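PDB 5Z6D: DUF1881 domain-containing protein, which is an abundant perithecial protein of unconfirmed function whose betagamma-crystallin domain has a calcium site made inoperative by interactions with its Ig-like domain. Local coordinates for residues 25-38 with 74-87. The protein carries 1 engineered substitution. Sequence-based numbering, arbitrary orientation.
Sequences YAVGQDVSVPGSLN and ISDIGGLSRFRVVD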
loop_
_atom_site.group_PDB
_atom_site.type_symbol
_atom_site.label_atom_id
_atom_site.label_comp_id
_atom_site.label_asym_id
_atom_site.label_seq_id
_atom_site.Cartn_x
_atom_site.Cartn_y
_atom_site.Cartn_z
ATOM N N TYR A 25 -6.597 19.561 -4.857
ATOM C CA TYR A 25 -6.025 18.533 -5.731
ATOM C C TYR A 25 -7.124 17.668 -6.373
ATOM O O TYR A 25 -8.145 17.371 -5.751
ATOM C CB TYR A 25 -5.043 17.655 -4.948
ATOM C CG TYR A 25 -3.828 18.393 -4.410
ATOM C CD1 TYR A 25 -2.641 18.445 -5.132
ATOM C CD2 TYR A 25 -3.867 19.016 -3.167
ATOM C CE1 TYR A 25 -1.531 19.104 -4.638
ATOM C CE2 TYR A 25 -2.762 19.679 -2.657
ATOM C CZ TYR A 25 -1.602 19.736 -3.401
ATOM O OH TYR A 25 -0.508 20.391 -2.896
ATOM N N ALA A 26 -6.909 17.240 -7.617
ATOM C CA ALA A 26 -7.930 16.492 -8.349
ATOM C C ALA A 26 -7.600 15.012 -8.481
ATOM O O ALA A 26 -6.439 14.625 -8.389
ATOM C CB ALA A 26 -8.118 17.095 -9.747
ATOM N N VAL A 27 -8.621 14.201 -8.724
ATOM C CA VAL A 27 -8.428 12.786 -9.010
ATOM C C VAL A 27 -7.448 12.637 -10.168
ATOM O O VAL A 27 -7.554 13.353 -11.177
ATOM C CB VAL A 27 -9.747 12.101 -9.332
ATOM C CG1 VAL A 27 -9.505 10.733 -9.939
ATOM C CG2 VAL A 27 -10.579 11.975 -8.049
ATOM N N GLY A 28 -6.485 11.734 -10.008
ATOM C CA GLY A 28 -5.411 11.597 -10.983
ATOM C C GLY A 28 -4.095 12.258 -10.595
ATOM O O GLY A 28 -3.055 11.984 -11.203
ATOM N N GLN A 29 -4.113 13.163 -9.627
ATOM C CA GLN A 29 -2.875 13.804 -9.208
ATOM C C GLN A 29 -2.081 12.943 -8.262
ATOM O O GLN A 29 -2.610 12.362 -7.309
ATOM C CB GLN A 29 -3.131 15.163 -8.549
ATOM C CG GLN A 29 -3.436 16.275 -9.552
ATOM C CD GLN A 29 -3.399 17.646 -8.904
ATOM O OE1 GLN A 29 -4.444 18.251 -8.638
ATOM N NE2 GLN A 29 -2.206 18.133 -8.629
ATOM N N ASP A 30 -0.792 12.882 -8.553
ATOM C CA ASP A 30 0.180 12.154 -7.766
ATOM C C ASP A 30 1.220 13.173 -7.346
ATOM O O ASP A 30 1.850 13.808 -8.193
ATOM C CB ASP A 30 0.782 11.028 -8.600
ATOM C CG ASP A 30 1.697 10.116 -7.807
ATOM O OD1 ASP A 30 2.604 10.613 -7.112
ATOM O OD2 ASP A 30 1.512 8.881 -7.898
ATOM N N VAL A 31 1.381 13.345 -6.041
ATOM C CA VAL A 31 2.169 14.433 -5.493
ATOM C C VAL A 31 3.227 13.936 -4.512
ATOM O O VAL A 31 2.917 13.226 -3.547
ATOM C CB VAL A 31 1.275 15.453 -4.771
ATOM C CG1 VAL A 31 2.127 16.528 -4.118
ATOM C CG2 VAL A 31 0.255 16.048 -5.738
ATOM N N SER A 32 4.468 14.323 -4.758
ATOM C CA SER A 32 5.577 14.012 -3.870
ATOM C C SER A 32 6.186 15.292 -3.323
ATOM O O SER A 32 6.390 16.261 -4.063
ATOM C CB SER A 32 6.642 13.192 -4.612
ATOM O OG SER A 32 6.180 11.893 -4.917
ATOM N N VAL A 33 6.474 15.289 -2.028
ATOM C CA VAL A 33 7.007 16.457 -1.342
ATOM C C VAL A 33 8.394 16.126 -0.808
ATOM O O VAL A 33 8.714 14.949 -0.594
ATOM C CB VAL A 33 6.065 16.904 -0.209
ATOM C CG1 VAL A 33 4.682 17.160 -0.774
ATOM C CG2 VAL A 33 6.012 15.853 0.890
ATOM N N PRO A 34 9.239 17.157 -0.616
ATOM C CA PRO A 34 10.633 16.943 -0.207
ATOM C C PRO A 34 10.785 16.332 1.190
ATOM O O PRO A 34 11.682 15.515 1.406
ATOM C CB PRO A 34 11.230 18.356 -0.243
ATOM C CG PRO A 34 10.322 19.139 -1.128
ATOM C CD PRO A 34 8.963 18.575 -0.909
ATOM N N GLY A 35 9.927 16.720 2.126
ATOM C CA GLY A 35 10.040 16.234 3.494
ATOM C C GLY A 35 8.938 15.262 3.856
ATOM O O GLY A 35 8.979 14.088 3.490
ATOM N N SER A 36 7.951 15.746 4.597
ATOM C CA SER A 36 6.745 14.967 4.835
ATOM C C SER A 36 5.543 15.838 4.501
ATOM O O SER A 36 5.662 17.059 4.394
ATOM C CB SER A 36 6.679 14.481 6.280
ATOM O OG SER A 36 6.352 15.552 7.140
ATOM N N LEU A 37 4.387 15.215 4.334
ATOM C CA LEU A 37 3.180 15.958 3.982
ATOM C C LEU A 37 2.802 17.000 5.043
ATOM O O LEU A 37 2.208 18.034 4.731
ATOM C CB LEU A 37 2.029 14.985 3.756
ATOM C CG LEU A 37 2.217 14.144 2.499
ATOM C CD1 LEU A 37 1.115 13.098 2.399
ATOM C CD2 LEU A 37 2.237 15.031 1.275
ATOM N N ASN A 38 3.179 16.730 6.283
ATOM C CA ASN A 38 2.855 17.618 7.401
ATOM C C ASN A 38 3.647 18.921 7.446
ATOM O O ASN A 38 3.381 19.789 8.280
ATOM C CB ASN A 38 3.059 16.877 8.715
ATOM C CG ASN A 38 2.176 15.670 8.828
ATOM O OD1 ASN A 38 2.592 14.627 9.326
ATOM N ND2 ASN A 38 0.943 15.796 8.349
ATOM N N ILE A 74 -4.424 15.449 10.431
ATOM C CA ILE A 74 -3.474 14.472 9.882
ATOM C C ILE A 74 -2.025 14.802 10.240
ATOM O O ILE A 74 -1.100 14.458 9.500
ATOM C CB ILE A 74 -3.595 14.357 8.344
ATOM C CG1 ILE A 74 -3.367 15.711 7.657
ATOM C CG2 ILE A 74 -4.953 13.788 7.969
ATOM C CD1 ILE A 74 -3.262 15.605 6.140
ATOM N N SER A 75 -1.828 15.445 11.384
ATOM C CA SER A 75 -0.499 15.860 11.821
ATOM C C SER A 75 0.386 14.709 12.316
ATOM O O SER A 75 1.591 14.891 12.495
ATOM C CB SER A 75 -0.630 16.897 12.927
ATOM O OG SER A 75 -1.272 16.328 14.059
ATOM N N ASP A 76 -0.207 13.542 12.551
ATOM C CA ASP A 76 0.512 12.413 13.136
ATOM C C ASP A 76 0.298 11.152 12.308
ATOM O O ASP A 76 -0.494 10.286 12.677
ATOM C CB ASP A 76 0.042 12.183 14.578
ATOM C CG ASP A 76 0.966 11.264 15.362
ATOM O OD1 ASP A 76 1.801 10.571 14.745
ATOM O OD2 ASP A 76 0.847 11.231 16.607
ATOM N N ILE A 77 1.004 11.037 11.189
ATOM C CA ILE A 77 0.704 9.972 10.243
ATOM C C ILE A 77 1.960 9.233 9.833
ATOM O O ILE A 77 1.951 8.443 8.889
ATOM C CB ILE A 77 0.019 10.533 9.000
ATOM C CG1 ILE A 77 0.863 11.675 8.425
ATOM C CG2 ILE A 77 -1.369 11.042 9.368
ATOM C CD1 ILE A 77 0.395 12.193 7.054
ATOM N N GLY A 78 3.041 9.480 10.567
ATOM C CA GLY A 78 4.344 9.010 10.146
ATOM C C GLY A 78 4.888 10.072 9.217
ATOM O O GLY A 78 4.312 11.149 9.097
ATOM N N GLY A 79 5.987 9.785 8.542
ATOM C CA GLY A 79 6.575 10.809 7.708
ATOM C C GLY A 79 6.126 10.714 6.268
ATOM O O GLY A 79 6.940 10.950 5.377
ATOM N N LEU A 80 4.856 10.367 6.034
ATOM C CA LEU A 80 4.385 10.092 4.665
ATOM C C LEU A 80 4.704 11.272 3.755
ATOM O O LEU A 80 4.569 12.428 4.155
ATOM C CB LEU A 80 2.883 9.790 4.646
ATOM C CG LEU A 80 2.406 8.662 5.566
ATOM C CD1 LEU A 80 0.985 8.265 5.214
ATOM C CD2 LEU A 80 3.331 7.449 5.507
ATOM N N SER A 81 5.165 10.983 2.544
ATOM C CA SER A 81 5.742 12.030 1.714
ATOM C C SER A 81 5.190 12.035 0.302
ATOM O O SER A 81 5.599 12.847 -0.520
ATOM C CB SER A 81 7.252 11.867 1.663
ATOM O OG SER A 81 7.567 10.567 1.202
ATOM N N ARG A 82 4.245 11.147 0.016
ATOM C CA ARG A 82 3.665 11.103 -1.317
ATOM C C ARG A 82 2.191 10.773 -1.199
ATOM O O ARG A 82 1.797 10.104 -0.255
ATOM C CB ARG A 82 4.391 10.063 -2.175
ATOM C CG ARG A 82 3.838 9.866 -3.579
ATOM C CD ARG A 82 4.769 8.961 -4.384
ATOM N NE ARG A 82 4.301 8.784 -5.754
ATOM C CZ ARG A 82 4.806 7.894 -6.600
ATOM N NH1 ARG A 82 5.790 7.096 -6.207
ATOM N NH2 ARG A 82 4.318 7.794 -7.829
ATOM N N PHE A 83 1.368 11.274 -2.114
ATOM C CA PHE A 83 -0.023 10.840 -2.135
ATOM C C PHE A 83 -0.587 10.829 -3.537
ATOM O O PHE A 83 -0.071 11.489 -4.427
ATOM C CB PHE A 83 -0.907 11.705 -1.215
ATOM C CG PHE A 83 -1.070 13.153 -1.652
ATOM C CD1 PHE A 83 -2.056 13.522 -2.566
ATOM C CD2 PHE A 83 -0.271 14.153 -1.102
ATOM C CE1 PHE A 83 -2.229 14.852 -2.947
ATOM C CE2 PHE A 83 -0.444 15.494 -1.471
ATOM C CZ PHE A 83 -1.417 15.840 -2.392
ATOM N N ARG A 84 -1.648 10.058 -3.722
ATOM C CA ARG A 84 -2.366 10.038 -4.981
ATOM C C ARG A 84 -3.830 10.241 -4.658
ATOM O O ARG A 84 -4.367 9.642 -3.719
ATOM C CB ARG A 84 -2.147 8.726 -5.753
ATOM C CG ARG A 84 -2.788 8.742 -7.134
ATOM C CD ARG A 84 -2.484 7.470 -7.935
ATOM N NE ARG A 84 -1.053 7.237 -8.109
ATOM C CZ ARG A 84 -0.554 6.173 -8.734
ATOM N NH1 ARG A 84 -1.380 5.255 -9.224
ATOM N NH2 ARG A 84 0.759 6.017 -8.861
ATOM N N VAL A 85 -4.468 11.129 -5.404
ATOM C CA VAL A 85 -5.900 11.309 -5.300
ATOM C C VAL A 85 -6.560 10.390 -6.317
ATOM O O VAL A 85 -6.282 10.484 -7.528
ATOM C CB VAL A 85 -6.330 12.766 -5.557
ATOM C CG1 VAL A 85 -7.820 12.920 -5.287
ATOM C CG2 VAL A 85 -5.486 13.744 -4.715
ATOM N N VAL A 86 -7.394 9.484 -5.821
ATOM C CA VAL A 86 -8.008 8.448 -6.650
ATOM C C VAL A 86 -9.528 8.430 -6.497
ATOM O O VAL A 86 -10.089 9.046 -5.575
ATOM C CB VAL A 86 -7.449 7.046 -6.309
ATOM C CG1 VAL A 86 -5.933 6.985 -6.559
ATOM C CG2 VAL A 86 -7.790 6.665 -4.866
ATOM N N ASP A 87 -10.203 7.729 -7.402
ATOM C CA ASP A 87 -11.642 7.520 -7.264
ATOM C C ASP A 87 -11.946 6.761 -5.974
ATOM O O ASP A 87 -11.107 6.022 -5.470
ATOM C CB ASP A 87 -12.203 6.754 -8.464
ATOM C CG ASP A 87 -12.073 7.532 -9.762
ATOM O OD1 ASP A 87 -12.795 8.538 -9.920
ATOM O OD2 ASP A 87 -11.255 7.140 -10.622
#
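Asp-30 is gripped by two arginines, Arg-82 and Arg-84, each side-on through NE and NH2. Arg-82 spans both carboxylate oxygens. Its NE lies 2.8 Å from Asp-30 OD1, on the syn lone pair, and its NH2 reaches OD2. Arg-84 NE and NH2 both converge on Asp-30 OD2, with NE at 3.1 Å, so this oxygen accepts three bonds. The Arg-84 chain bends at chi3 (-58°), which turns its guanidinium edge to the acid.

Val-31 and Phe-83 pair on the other face. Val-31 CB lies over one face of the Phe-83 ring, off-centre toward the rim, 3.9 Å from the centroid in a CH-pi contact. The Phe-83 edge meets the Tyr-25 face in a T-shaped stack, planes at 89°. Leu-37 CD2 touches Phe-83 CD2 at 3.6 Å.

Backbone bonds pair Val-31 with Phe-83 both ways. Beyond the strands, Asn-38 ND2 donates to Ile-74 O at 2.7 Å. Gly-79 and Ser-81 belong to a calcium site, empty here; Ser-81 OG bonds His-57 and Gln-56.

Strand 30-32 is an edge strand of its four-stranded sheet, beside strand 82-87. Tyr-25 and Val-10 are on the second crystallin sheet, so Phe-83 and Val-85 pack one sheet on the other.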